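Local coordinates for protein exotoxin 3 (Staphylococcus aureus, PDB 2Z8L) that binds the sialylated glycan sialyl Lewis X, as a staphylococcal superantigen-like toxin built from an OB-fold and a beta-grasp domain, at residues Ser29-Asn34 with Asp78-Lys83; Tyr107-Ala112 with Tyr133-Glu138; Asn111-Val116 with Glu201-Asn206; Lys147-Leu152 with Ser166-Ile171. One frame throughout, in Å; residues are numbered along the deposited sequence.

Overall arrangement
From the N terminus, contact 1 comes first: residues 29-34 pair with 78-83 and close a mostly beta loop inside the OB-fold domain. The chain then runs through a loop, whose residues 107-112 begin contact 2 against 133-138, into the beta-grasp domain, and the overlapping residues 111-116 begin contact 3 against 201-206. Contact 2 closes around one hairpin, whereas contact 3 spans nearly the whole domain and encloses contact 4, the packing of helix 141-155 on strand 167-172. Strands 200-207 and 167-172 are neighbours, so contacts 3 and 4 share a sheet, their centres about 9 Å apart. A salt bridge from Asp78 to Lys136 joins contacts 1 and 2 across the domains.

Contact 1 of 4, residues Ser29-Asn34 with Asp78-Lys83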
# COMPACT_ATOMS: atom_id res chain seq x y z
N SER A 29 -7.25 4.77 6.65
CA SER A 29 -6.98 4.76 5.21
C SER A 29 -8.29 4.62 4.46
O SER A 29 -9.31 4.30 5.06
CB SER A 29 -6.04 3.61 4.89
OG SER A 29 -6.66 2.35 5.13
N LYS A 30 -8.28 4.93 3.16
CA LYS A 30 -9.47 4.75 2.33
C LYS A 30 -9.13 4.42 0.89
O LYS A 30 -8.08 4.83 0.39
CB LYS A 30 -10.39 5.96 2.42
CG LYS A 30 -9.82 7.27 1.96
CD LYS A 30 -10.97 8.31 1.80
CE LYS A 30 -10.51 9.79 1.77
NZ LYS A 30 -9.65 10.22 2.95
N GLU A 31 -9.98 3.61 0.26
CA GLU A 31 -9.83 3.19 -1.14
C GLU A 31 -10.86 3.96 -1.93
O GLU A 31 -12.08 3.80 -1.68
CB GLU A 31 -10.08 1.68 -1.28
CG GLU A 31 -9.03 0.80 -2.12
CD GLU A 31 -8.60 1.29 -3.56
OE1 GLU A 31 -7.33 1.35 -3.84
OE2 GLU A 31 -9.51 1.51 -4.42
N LEU A 32 -10.43 4.81 -2.85
CA LEU A 32 -11.34 5.57 -3.68
C LEU A 32 -11.40 4.86 -5.01
O LEU A 32 -10.40 4.36 -5.49
CB LEU A 32 -10.89 6.99 -3.85
CG LEU A 32 -10.85 7.79 -2.56
CD1 LEU A 32 -10.21 9.07 -2.94
CD2 LEU A 32 -12.23 7.99 -1.94
N LYS A 33 -12.60 4.74 -5.56
CA LYS A 33 -12.81 3.92 -6.72
C LYS A 33 -13.32 4.74 -7.91
O LYS A 33 -14.22 5.57 -7.76
CB LYS A 33 -13.84 2.84 -6.40
CG LYS A 33 -13.31 1.89 -5.34
CD LYS A 33 -14.36 0.98 -4.72
CE LYS A 33 -13.71 0.20 -3.54
NZ LYS A 33 -13.60 0.95 -2.20
N ASN A 34 -12.77 4.42 -9.08
CA ASN A 34 -13.19 5.00 -10.33
C ASN A 34 -13.20 6.53 -10.31
O ASN A 34 -14.19 7.21 -10.70
CB ASN A 34 -14.54 4.44 -10.75
CG ASN A 34 -14.88 4.78 -12.18
OD1 ASN A 34 -14.01 4.86 -13.02
ND2 ASN A 34 -16.18 5.06 -12.45
N ASP A 78 -8.20 3.92 -9.36
CA ASP A 78 -8.44 3.55 -7.96
C ASP A 78 -7.27 4.18 -7.17
O ASP A 78 -6.14 4.15 -7.64
CB ASP A 78 -8.39 2.08 -7.78
CG ASP A 78 -9.65 1.33 -8.24
OD1 ASP A 78 -10.67 1.96 -8.61
OD2 ASP A 78 -9.60 0.07 -8.20
N ILE A 79 -7.56 4.79 -6.04
CA ILE A 79 -6.51 5.39 -5.20
C ILE A 79 -6.59 4.93 -3.76
O ILE A 79 -7.63 5.03 -3.12
CB ILE A 79 -6.57 6.94 -5.24
CG1 ILE A 79 -6.74 7.38 -6.70
CG2 ILE A 79 -5.31 7.50 -4.53
CD1 ILE A 79 -6.75 8.82 -6.91
N PHE A 80 -5.47 4.45 -3.23
CA PHE A 80 -5.36 4.13 -1.82
C PHE A 80 -4.76 5.30 -1.11
O PHE A 80 -3.58 5.59 -1.30
CB PHE A 80 -4.48 2.86 -1.62
CG PHE A 80 -4.44 2.40 -0.24
CD1 PHE A 80 -5.59 1.86 0.37
CD2 PHE A 80 -3.31 2.57 0.53
CE1 PHE A 80 -5.53 1.48 1.72
CE2 PHE A 80 -3.27 2.18 1.87
CZ PHE A 80 -4.36 1.63 2.44
N VAL A 81 -5.58 5.96 -0.29
CA VAL A 81 -5.25 7.20 0.36
C VAL A 81 -4.95 6.98 1.86
O VAL A 81 -5.73 6.33 2.58
CB VAL A 81 -6.44 8.24 0.20
CG1 VAL A 81 -6.11 9.53 0.98
CG2 VAL A 81 -6.75 8.51 -1.25
N VAL A 82 -3.80 7.50 2.30
CA VAL A 82 -3.42 7.61 3.70
C VAL A 82 -3.04 9.07 3.92
O VAL A 82 -2.15 9.57 3.29
CB VAL A 82 -2.25 6.65 4.08
CG1 VAL A 82 -1.86 6.85 5.54
CG2 VAL A 82 -2.64 5.23 3.78
N LYS A 83 -3.79 9.76 4.76
CA LYS A 83 -3.57 11.18 4.94
C LYS A 83 -2.18 11.43 5.48
O LYS A 83 -1.81 10.85 6.51
CB LYS A 83 -4.63 11.72 5.88
CG LYS A 83 -4.76 13.17 5.87
CD LYS A 83 -5.96 13.61 6.72
CE LYS A 83 -7.27 12.97 6.21
NZ LYS A 83 -8.46 13.86 6.45
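Residues Lys30 to Leu32 pair with Ile79 to Val81 as antiparallel strands of the OB-fold domain, their short axes 4.7 Å apart. Four backbone hydrogen bonds knit them. Lys30 and Val81 exchange two, Val81 N to Lys30 O being the nearly straight one at 2.8 Å; Leu32 and Ile79 exchange the other two. Glu31 and Phe80 form the non-hydrogen-bonded pair between them.

Apolar contacts line the face that carries Lys30, Leu32, Ile79 and Val81. Leu32 CD1 reaches Val81 CG2 at 3.9 Å, and Phe50 of strand 45-52 packs on both Leu32 and Ile79. The aliphatic part of Lys30 runs beside Val81, pointing the same way, with CG 3.9 Å from Val81 CB. On the other face Phe80 has CG anti to the backbone N (chi1 -174°); at the far end of the ring CZ lies 3.6 Å from Ser29 CB. Glu31 CG lies at the edge of this ring, near its plane, while Lys142 and Glu143 of helix 141-155 also touch Phe80.

Charge gathers beside Ile79. Glu31 bends at chi2 (-50°), which sets CD over the neighbouring strand; beyond it OE2 lies 4.0 Å from Asp78 OD2, the two carboxylate planes 73° apart. Such proximity would be expected to favour protonation of one of the pair, although the salt bridge from Lys136 to Asp78 OD2 should offset this. The other oxygen of Asp78 serves the corner the chain turns at Asn34: Asn34 N donates to Asp78 OD1 over 3.3 Å, nearly along the C-O axis.

Contact 2 of 4, residues Tyr107-Ala112 with Tyr133-Glu138. Unlike the reference sequence in segment 107-112: Asn111 (reference Ser).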
# COMPACT_ATOMS: atom_id res chain seq x y z
N TYR A 107 -16.94 -11.32 -8.50
CA TYR A 107 -17.93 -11.55 -7.45
C TYR A 107 -17.28 -11.99 -6.18
O TYR A 107 -17.97 -12.13 -5.19
CB TYR A 107 -18.99 -12.51 -7.90
CG TYR A 107 -18.49 -13.79 -8.52
CD1 TYR A 107 -18.58 -13.96 -9.88
CD2 TYR A 107 -18.00 -14.82 -7.74
CE1 TYR A 107 -18.17 -15.12 -10.45
CE2 TYR A 107 -17.60 -16.00 -8.32
CZ TYR A 107 -17.66 -16.11 -9.68
OH TYR A 107 -17.26 -17.26 -10.30
N ASP A 108 -15.98 -12.24 -6.22
CA ASP A 108 -15.25 -12.49 -5.00
C ASP A 108 -13.78 -12.11 -5.27
O ASP A 108 -13.43 -11.53 -6.30
CB ASP A 108 -15.37 -13.96 -4.58
CG ASP A 108 -15.38 -14.17 -3.04
OD1 ASP A 108 -14.98 -13.23 -2.30
OD2 ASP A 108 -15.86 -15.25 -2.57
N TYR A 109 -12.93 -12.40 -4.32
CA TYR A 109 -11.51 -12.12 -4.49
C TYR A 109 -10.90 -12.89 -5.66
O TYR A 109 -11.31 -14.02 -5.97
CB TYR A 109 -10.72 -12.40 -3.21
CG TYR A 109 -11.03 -13.68 -2.56
CD1 TYR A 109 -10.47 -14.85 -2.97
CD2 TYR A 109 -11.93 -13.71 -1.54
CE1 TYR A 109 -10.79 -16.08 -2.30
CE2 TYR A 109 -12.24 -14.91 -0.84
CZ TYR A 109 -11.69 -16.08 -1.26
OH TYR A 109 -12.03 -17.25 -0.58
N LEU A 110 -9.91 -12.30 -6.31
CA LEU A 110 -9.33 -12.95 -7.47
C LEU A 110 -8.07 -13.71 -7.20
O LEU A 110 -7.58 -14.43 -8.09
CB LEU A 110 -9.17 -11.97 -8.63
CG LEU A 110 -8.52 -10.65 -8.42
CD1 LEU A 110 -7.01 -10.75 -7.95
CD2 LEU A 110 -8.60 -9.73 -9.67
N ASN A 111 -7.55 -13.62 -5.98
CA ASN A 111 -6.39 -14.41 -5.58
C ASN A 111 -6.37 -14.44 -4.05
O ASN A 111 -6.80 -13.50 -3.42
CB ASN A 111 -5.12 -13.72 -6.16
CG ASN A 111 -3.85 -14.53 -6.07
OD1 ASN A 111 -3.85 -15.73 -5.82
ND2 ASN A 111 -2.71 -13.83 -6.35
N ALA A 112 -5.87 -15.54 -3.49
CA ALA A 112 -5.84 -15.73 -2.02
C ALA A 112 -4.48 -16.33 -1.64
O ALA A 112 -4.41 -17.45 -1.11
CB ALA A 112 -6.95 -16.62 -1.56
N TYR A 133 -6.53 -11.94 1.03
CA TYR A 133 -7.38 -11.88 -0.15
C TYR A 133 -7.11 -10.62 -0.97
O TYR A 133 -7.15 -9.48 -0.45
CB TYR A 133 -8.81 -11.96 0.29
CG TYR A 133 -9.09 -13.20 1.07
CD1 TYR A 133 -9.04 -14.45 0.47
CD2 TYR A 133 -9.35 -13.15 2.44
CE1 TYR A 133 -9.27 -15.62 1.16
CE2 TYR A 133 -9.59 -14.34 3.15
CZ TYR A 133 -9.55 -15.57 2.50
OH TYR A 133 -9.81 -16.75 3.18
N ILE A 134 -6.95 -10.81 -2.29
CA ILE A 134 -6.63 -9.78 -3.24
C ILE A 134 -7.84 -9.59 -4.14
O ILE A 134 -8.32 -10.55 -4.71
CB ILE A 134 -5.42 -10.21 -4.13
CG1 ILE A 134 -4.15 -10.57 -3.32
CG2 ILE A 134 -5.08 -9.21 -5.20
CD1 ILE A 134 -3.62 -9.44 -2.58
N TYR A 135 -8.32 -8.34 -4.22
CA TYR A 135 -9.49 -8.01 -5.04
C TYR A 135 -9.16 -7.22 -6.29
O TYR A 135 -10.08 -6.98 -7.09
CB TYR A 135 -10.53 -7.24 -4.19
CG TYR A 135 -11.04 -8.05 -3.02
CD1 TYR A 135 -12.22 -8.76 -3.11
CD2 TYR A 135 -10.34 -8.09 -1.83
CE1 TYR A 135 -12.69 -9.51 -2.04
CE2 TYR A 135 -10.82 -8.83 -0.77
CZ TYR A 135 -11.98 -9.53 -0.90
OH TYR A 135 -12.52 -10.29 0.14
N LYS A 136 -7.91 -6.85 -6.47
CA LYS A 136 -7.53 -5.97 -7.55
C LYS A 136 -6.55 -6.59 -8.52
O LYS A 136 -5.59 -7.19 -8.11
CB LYS A 136 -6.99 -4.62 -6.97
CG LYS A 136 -8.15 -3.77 -6.46
CD LYS A 136 -7.73 -2.47 -5.78
CE LYS A 136 -6.66 -1.65 -6.58
NZ LYS A 136 -6.96 -1.24 -8.03
N GLU A 137 -6.75 -6.30 -9.80
CA GLU A 137 -5.83 -6.70 -10.84
C GLU A 137 -4.51 -6.00 -10.71
O GLU A 137 -3.49 -6.60 -11.00
CB GLU A 137 -6.41 -6.39 -12.23
CG GLU A 137 -7.63 -7.19 -12.53
CD GLU A 137 -8.47 -6.59 -13.67
OE1 GLU A 137 -8.04 -5.57 -14.28
OE2 GLU A 137 -9.57 -7.11 -13.87
N GLU A 138 -4.55 -4.72 -10.38
CA GLU A 138 -3.33 -3.88 -10.21
C GLU A 138 -3.35 -3.42 -8.77
O GLU A 138 -4.29 -2.79 -8.34
CB GLU A 138 -3.40 -2.68 -11.15
CG GLU A 138 -2.08 -2.17 -11.53
CD GLU A 138 -2.18 -1.15 -12.64
OE1 GLU A 138 -2.38 -1.59 -13.83
OE2 GLU A 138 -2.16 0.09 -12.31
O HOH W 1 -12.08 -9.10 -6.79
O HOH W 2 -14.71 -12.71 0.21
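Ile134 O is gripped by two successive backbone amides, Leu110 N at 2.9 Å and, more weakly, Asn111 N at 3.4 Å. Leu110 and Asn111 thus face one residue, a classic beta bulge, and Ile134 N answers with a bond to Asn111 O. Water 1 extends the link by donating to both Asp108 O and Tyr135 O. Water 2 donates to Asp108 OD1 and also bonds Tyr135 OH.

Three tyrosines gather beside this bridge. Tyr109 takes the first torsion that sets CG between its backbone N and carbonyl carbon (chi1 47°), and its ring receives Tyr133 CD1 over the centre of one face, 3.3 Å above the plane. The two rings are inclined by 31°, with centroids 4.3 Å apart. Tyr109 CB lies over the Tyr135 ring, offset toward the rim, in a CH-pi contact 3.9 Å from the centroid. Ala112 CB touches the Tyr133 ring at CD1, 3.6 Å away.

Leu110 forks apolar contacts: CD1 meets Ile134 CG2 at 3.7 Å, and CD2 meets Glu137 CG.

Asn111, which differs from the reference sequence, sends ND2 to Gly197 O and Ile200 O. This surface contact joins the loop leading into strand 114-121 to the one running from strand 124-131 to strand 138-140, just ahead of helix 141-155.

Contact 3 of 4, residues Asn111-Val116 with Glu201-Asn206; sequences NAPKFV and EKMEAN. Unlike the reference sequence in segment 111-116: Asn111 (reference Ser), Lys114 (reference Arg). Unlike the reference sequence in segment 201-206: Met203 (reference Ile).
Phe115 and Met203 meet on the buried face of two parallel strands, and their apolar side chains pack tightly there. Phe115 CG is anti to the backbone N (chi1 -172°), and the ring beyond it brings CD1 to 3.7 Å from Met203 CB. The side chains cross at a slant. Met203 O lies in the ring plane, at its edge, while CE1 comes 3.8 Å from Ala205 CB. Leu148, Tyr151 and Leu152 of helix 141-155 also touch Phe115, and Leu148 touches Met203, a residue that differs from the reference sequence. Pro113 CG lies farther off, 4.4 Å from Met203 CE, though Pro113 CB rests 3.6 Å from Glu201 O.

Backbone bonds hold the strands in step. Lys114 O accepts Met203 N at 2.9 Å, nearly straight on; Met203 O in turn accepts Val116 N, and Val116 O accepts Ala205 N. The axes come within 4.6 Å and diverge by only 19°.

The opposite face, with Lys114, Val116, Lys202 and Glu204, is looser and more exposed. Val116 CG2 approaches Lys202 CD no closer than 4.2 Å, and the long tail of Lys114 leads away from the partner strand. Lys202 NZ forms a salt bridge with Glu204 OE2 of its own strand, its hydrogen bond weak. Where the strands begin, water 3 replaces a direct bond, accepting from Lys114 N and donating to Glu201 O at 2.7 Å.

A parallel pairing between the first and last strands of a mixed five-stranded sheet, with a helix over one face, is characteristic of the beta-grasp fold.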
# COMPACT_ATOMS: atom_id res chain seq x y z
N ASN A 111 -7.55 -13.62 -5.98
CA ASN A 111 -6.39 -14.41 -5.58
C ASN A 111 -6.37 -14.44 -4.05
O ASN A 111 -6.80 -13.50 -3.42
CB ASN A 111 -5.12 -13.72 -6.16
CG ASN A 111 -3.85 -14.53 -6.07
OD1 ASN A 111 -3.85 -15.73 -5.82
ND2 ASN A 111 -2.71 -13.83 -6.35
N ALA A 112 -5.87 -15.54 -3.49
CA ALA A 112 -5.84 -15.73 -2.02
C ALA A 112 -4.48 -16.33 -1.64
O ALA A 112 -4.41 -17.45 -1.11
CB ALA A 112 -6.95 -16.62 -1.56
N PRO A 113 -3.42 -15.58 -1.89
CA PRO A 113 -2.08 -16.10 -1.53
C PRO A 113 -1.98 -16.40 -0.04
O PRO A 113 -2.54 -15.68 0.77
CB PRO A 113 -1.14 -14.96 -1.92
CG PRO A 113 -2.03 -13.70 -1.96
CD PRO A 113 -3.37 -14.20 -2.42
N LYS A 114 -1.25 -17.44 0.30
CA LYS A 114 -0.90 -17.66 1.70
C LYS A 114 -0.02 -16.53 2.25
O LYS A 114 0.83 -16.01 1.55
CB LYS A 114 -0.14 -18.98 1.80
CG LYS A 114 -1.06 -20.17 1.62
CD LYS A 114 -0.42 -21.48 1.92
CE LYS A 114 -1.17 -22.60 1.29
NZ LYS A 114 -0.63 -23.97 1.62
N PHE A 115 -0.25 -16.16 3.51
CA PHE A 115 0.58 -15.21 4.24
C PHE A 115 1.19 -15.99 5.40
O PHE A 115 0.45 -16.35 6.30
CB PHE A 115 -0.30 -14.06 4.77
CG PHE A 115 0.43 -12.93 5.37
CD1 PHE A 115 1.78 -12.69 5.15
CD2 PHE A 115 -0.27 -12.02 6.11
CE1 PHE A 115 2.41 -11.57 5.70
CE2 PHE A 115 0.37 -10.94 6.68
CZ PHE A 115 1.69 -10.71 6.46
N VAL A 116 2.47 -16.32 5.28
CA VAL A 116 3.15 -17.23 6.27
C VAL A 116 3.87 -16.30 7.24
O VAL A 116 4.80 -15.59 6.87
CB VAL A 116 4.14 -18.18 5.59
CG1 VAL A 116 4.77 -19.10 6.56
CG2 VAL A 116 3.44 -19.07 4.52
N GLU A 201 2.15 -15.04 -5.51
CA GLU A 201 2.13 -16.44 -5.10
C GLU A 201 1.91 -16.61 -3.60
O GLU A 201 1.14 -17.45 -3.16
CB GLU A 201 3.43 -17.14 -5.52
CG GLU A 201 3.53 -18.64 -5.14
CD GLU A 201 2.34 -19.53 -5.55
OE1 GLU A 201 1.60 -19.21 -6.51
OE2 GLU A 201 2.16 -20.60 -4.91
N LYS A 202 2.68 -15.86 -2.81
CA LYS A 202 2.72 -16.05 -1.38
C LYS A 202 3.36 -14.81 -0.74
O LYS A 202 4.01 -14.01 -1.41
CB LYS A 202 3.53 -17.29 -1.08
CG LYS A 202 4.01 -17.41 0.31
CD LYS A 202 4.74 -18.70 0.53
CE LYS A 202 5.92 -18.90 -0.41
NZ LYS A 202 6.82 -19.97 0.18
N MET A 203 3.09 -14.58 0.54
CA MET A 203 3.71 -13.50 1.26
C MET A 203 4.24 -14.09 2.55
O MET A 203 3.69 -15.09 3.06
CB MET A 203 2.70 -12.42 1.53
CG MET A 203 2.13 -11.98 0.20
SD MET A 203 0.96 -10.72 0.31
CE MET A 203 -0.21 -11.50 1.33
N GLU A 204 5.37 -13.54 2.99
CA GLU A 204 6.04 -14.04 4.20
C GLU A 204 6.31 -12.88 5.12
O GLU A 204 6.48 -11.76 4.66
CB GLU A 204 7.32 -14.72 3.81
CG GLU A 204 7.19 -15.75 2.74
CD GLU A 204 8.52 -16.32 2.32
OE1 GLU A 204 9.59 -15.67 2.51
OE2 GLU A 204 8.50 -17.46 1.78
N ALA A 205 6.23 -13.09 6.42
CA ALA A 205 6.62 -12.07 7.38
C ALA A 205 7.36 -12.78 8.49
O ALA A 205 7.01 -13.89 8.87
CB ALA A 205 5.47 -11.38 7.95
N ASN A 206 8.45 -12.17 8.91
CA ASN A 206 9.20 -12.64 10.09
C ASN A 206 9.08 -11.51 11.12
O ASN A 206 9.44 -10.36 10.79
CB ASN A 206 10.66 -12.98 9.71
CG ASN A 206 10.78 -14.25 8.81
OD1 ASN A 206 10.34 -14.29 7.65
ND2 ASN A 206 11.39 -15.30 9.36
O HOH W 3 0.04 -19.23 -1.50

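Contact 4 of 4, residues Lys147-Leu152 with Ser166-Ile171. Unlike the reference sequence in segment 166-171: Ile171 (reference Thr).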
# COMPACT_ATOMS: atom_id res chain seq x y z
N LYS A 147 -1.82 -2.45 4.50
CA LYS A 147 -2.76 -3.42 4.99
C LYS A 147 -2.10 -4.62 5.72
O LYS A 147 -2.67 -5.14 6.71
CB LYS A 147 -3.61 -3.88 3.85
CG LYS A 147 -4.53 -2.76 3.42
CD LYS A 147 -5.55 -3.25 2.49
CE LYS A 147 -6.76 -2.26 2.45
NZ LYS A 147 -7.62 -2.46 1.21
N LEU A 148 -0.98 -5.12 5.21
CA LEU A 148 -0.33 -6.25 5.88
C LEU A 148 0.25 -5.83 7.21
O LEU A 148 0.09 -6.54 8.18
CB LEU A 148 0.75 -6.81 4.98
CG LEU A 148 0.35 -7.52 3.67
CD1 LEU A 148 1.56 -7.80 2.78
CD2 LEU A 148 -0.47 -8.81 3.92
N ARG A 149 0.89 -4.66 7.30
CA ARG A 149 1.34 -4.16 8.64
C ARG A 149 0.18 -3.95 9.60
O ARG A 149 0.29 -4.34 10.76
CB ARG A 149 2.18 -2.89 8.57
CG ARG A 149 3.47 -3.05 7.73
CD ARG A 149 4.44 -1.98 8.06
NE ARG A 149 5.33 -1.72 6.97
CZ ARG A 149 6.50 -1.12 7.06
NH1 ARG A 149 6.96 -0.73 8.23
NH2 ARG A 149 7.18 -0.91 5.94
N GLN A 150 -0.91 -3.32 9.13
CA GLN A 150 -2.04 -3.11 10.00
C GLN A 150 -2.59 -4.44 10.56
O GLN A 150 -2.89 -4.53 11.72
CB GLN A 150 -3.11 -2.31 9.27
CG GLN A 150 -4.21 -1.83 10.20
CD GLN A 150 -4.99 -0.67 9.65
OE1 GLN A 150 -6.03 -0.87 8.99
NE2 GLN A 150 -4.52 0.57 9.91
N TYR A 151 -2.65 -5.47 9.71
CA TYR A 151 -3.11 -6.80 10.13
C TYR A 151 -2.15 -7.37 11.19
O TYR A 151 -2.56 -7.95 12.19
CB TYR A 151 -3.16 -7.73 8.96
CG TYR A 151 -3.53 -9.13 9.28
CD1 TYR A 151 -4.86 -9.47 9.45
CD2 TYR A 151 -2.57 -10.10 9.41
CE1 TYR A 151 -5.21 -10.77 9.79
CE2 TYR A 151 -2.90 -11.41 9.74
CZ TYR A 151 -4.22 -11.74 9.93
OH TYR A 151 -4.54 -13.03 10.26
N LEU A 152 -0.84 -7.20 10.97
CA LEU A 152 0.14 -7.72 11.92
C LEU A 152 0.16 -6.98 13.26
O LEU A 152 0.45 -7.56 14.32
CB LEU A 152 1.54 -7.75 11.28
CG LEU A 152 1.74 -8.66 10.07
CD1 LEU A 152 3.10 -8.36 9.47
CD2 LEU A 152 1.57 -10.13 10.48
N SER A 166 13.19 -7.38 11.04
CA SER A 166 11.90 -7.96 10.63
C SER A 166 11.54 -7.45 9.23
O SER A 166 11.73 -6.27 8.93
CB SER A 166 10.77 -7.55 11.64
OG SER A 166 10.93 -8.23 12.88
N LYS A 167 10.94 -8.30 8.42
CA LYS A 167 10.53 -7.89 7.06
C LYS A 167 9.28 -8.66 6.60
O LYS A 167 8.98 -9.73 7.11
CB LYS A 167 11.59 -8.16 5.98
CG LYS A 167 12.98 -7.60 6.19
CD LYS A 167 14.01 -8.34 5.35
CE LYS A 167 15.49 -7.81 5.50
NZ LYS A 167 15.78 -7.26 6.86
N ILE A 168 8.59 -8.07 5.63
CA ILE A 168 7.57 -8.74 4.83
C ILE A 168 8.16 -8.93 3.43
O ILE A 168 8.89 -8.06 2.95
CB ILE A 168 6.29 -7.89 4.75
CG1 ILE A 168 5.60 -7.77 6.09
CG2 ILE A 168 5.32 -8.52 3.73
CD1 ILE A 168 4.55 -6.67 6.04
N LYS A 169 7.93 -10.09 2.84
CA LYS A 169 8.37 -10.39 1.46
C LYS A 169 7.13 -10.85 0.71
O LYS A 169 6.43 -11.76 1.14
CB LYS A 169 9.44 -11.43 1.46
CG LYS A 169 10.04 -11.77 0.15
CD LYS A 169 11.20 -12.68 0.33
CE LYS A 169 11.42 -13.57 -0.88
NZ LYS A 169 12.65 -14.40 -0.77
N VAL A 170 6.85 -10.20 -0.41
CA VAL A 170 5.78 -10.61 -1.34
C VAL A 170 6.43 -11.29 -2.53
O VAL A 170 7.32 -10.71 -3.16
CB VAL A 170 5.00 -9.37 -1.83
CG1 VAL A 170 4.00 -9.76 -2.91
CG2 VAL A 170 4.33 -8.61 -0.62
N ILE A 171 6.06 -12.54 -2.80
CA ILE A 171 6.73 -13.35 -3.78
C ILE A 171 5.75 -13.61 -4.93
O ILE A 171 4.58 -13.98 -4.71
CB ILE A 171 7.18 -14.69 -3.18
CG1 ILE A 171 8.10 -14.46 -1.98
CG2 ILE A 171 7.89 -15.52 -4.30
CD1 ILE A 171 8.23 -15.68 -1.00
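Ile168 projects from strand 167-171 toward helix 147-152, joining the helix to the sheet it covers in the beta-grasp domain. The axes stay 10.6 Å apart, with an angle of 133° between their directions, and side chains alone bridge the gap; no hydrogen bond crosses it.

From Ile168 CB two branches part. The short one, CG2, meets Leu148 CD1 at 3.9 Å. The longer branch leaves through CG1, anti to the carbonyl carbon (chi1 -67°), and chi2 near 166° extends it to CD1. That methyl sits among three helix residues: Leu148 CB at 3.9 Å, Arg149 CG at 4.1 Å and Leu152 CD1. Ile168 and Leu152 approach tip to tip, whereas Leu148 comes across Ile168 at a slant.

Phe180 of strand 177-181 touches Ile168 as well, while Leu152 also reaches Ile207 of strand 200-207. Only the aliphatic part of Arg149 enters this buried contact; its NE forms a salt bridge with Asp145, and NH1 bonds Tyr159 OH and Lys184 O. Farther along the strand the packing thins, Leu148 CD1 standing 4.5 Å from Val170 CG2.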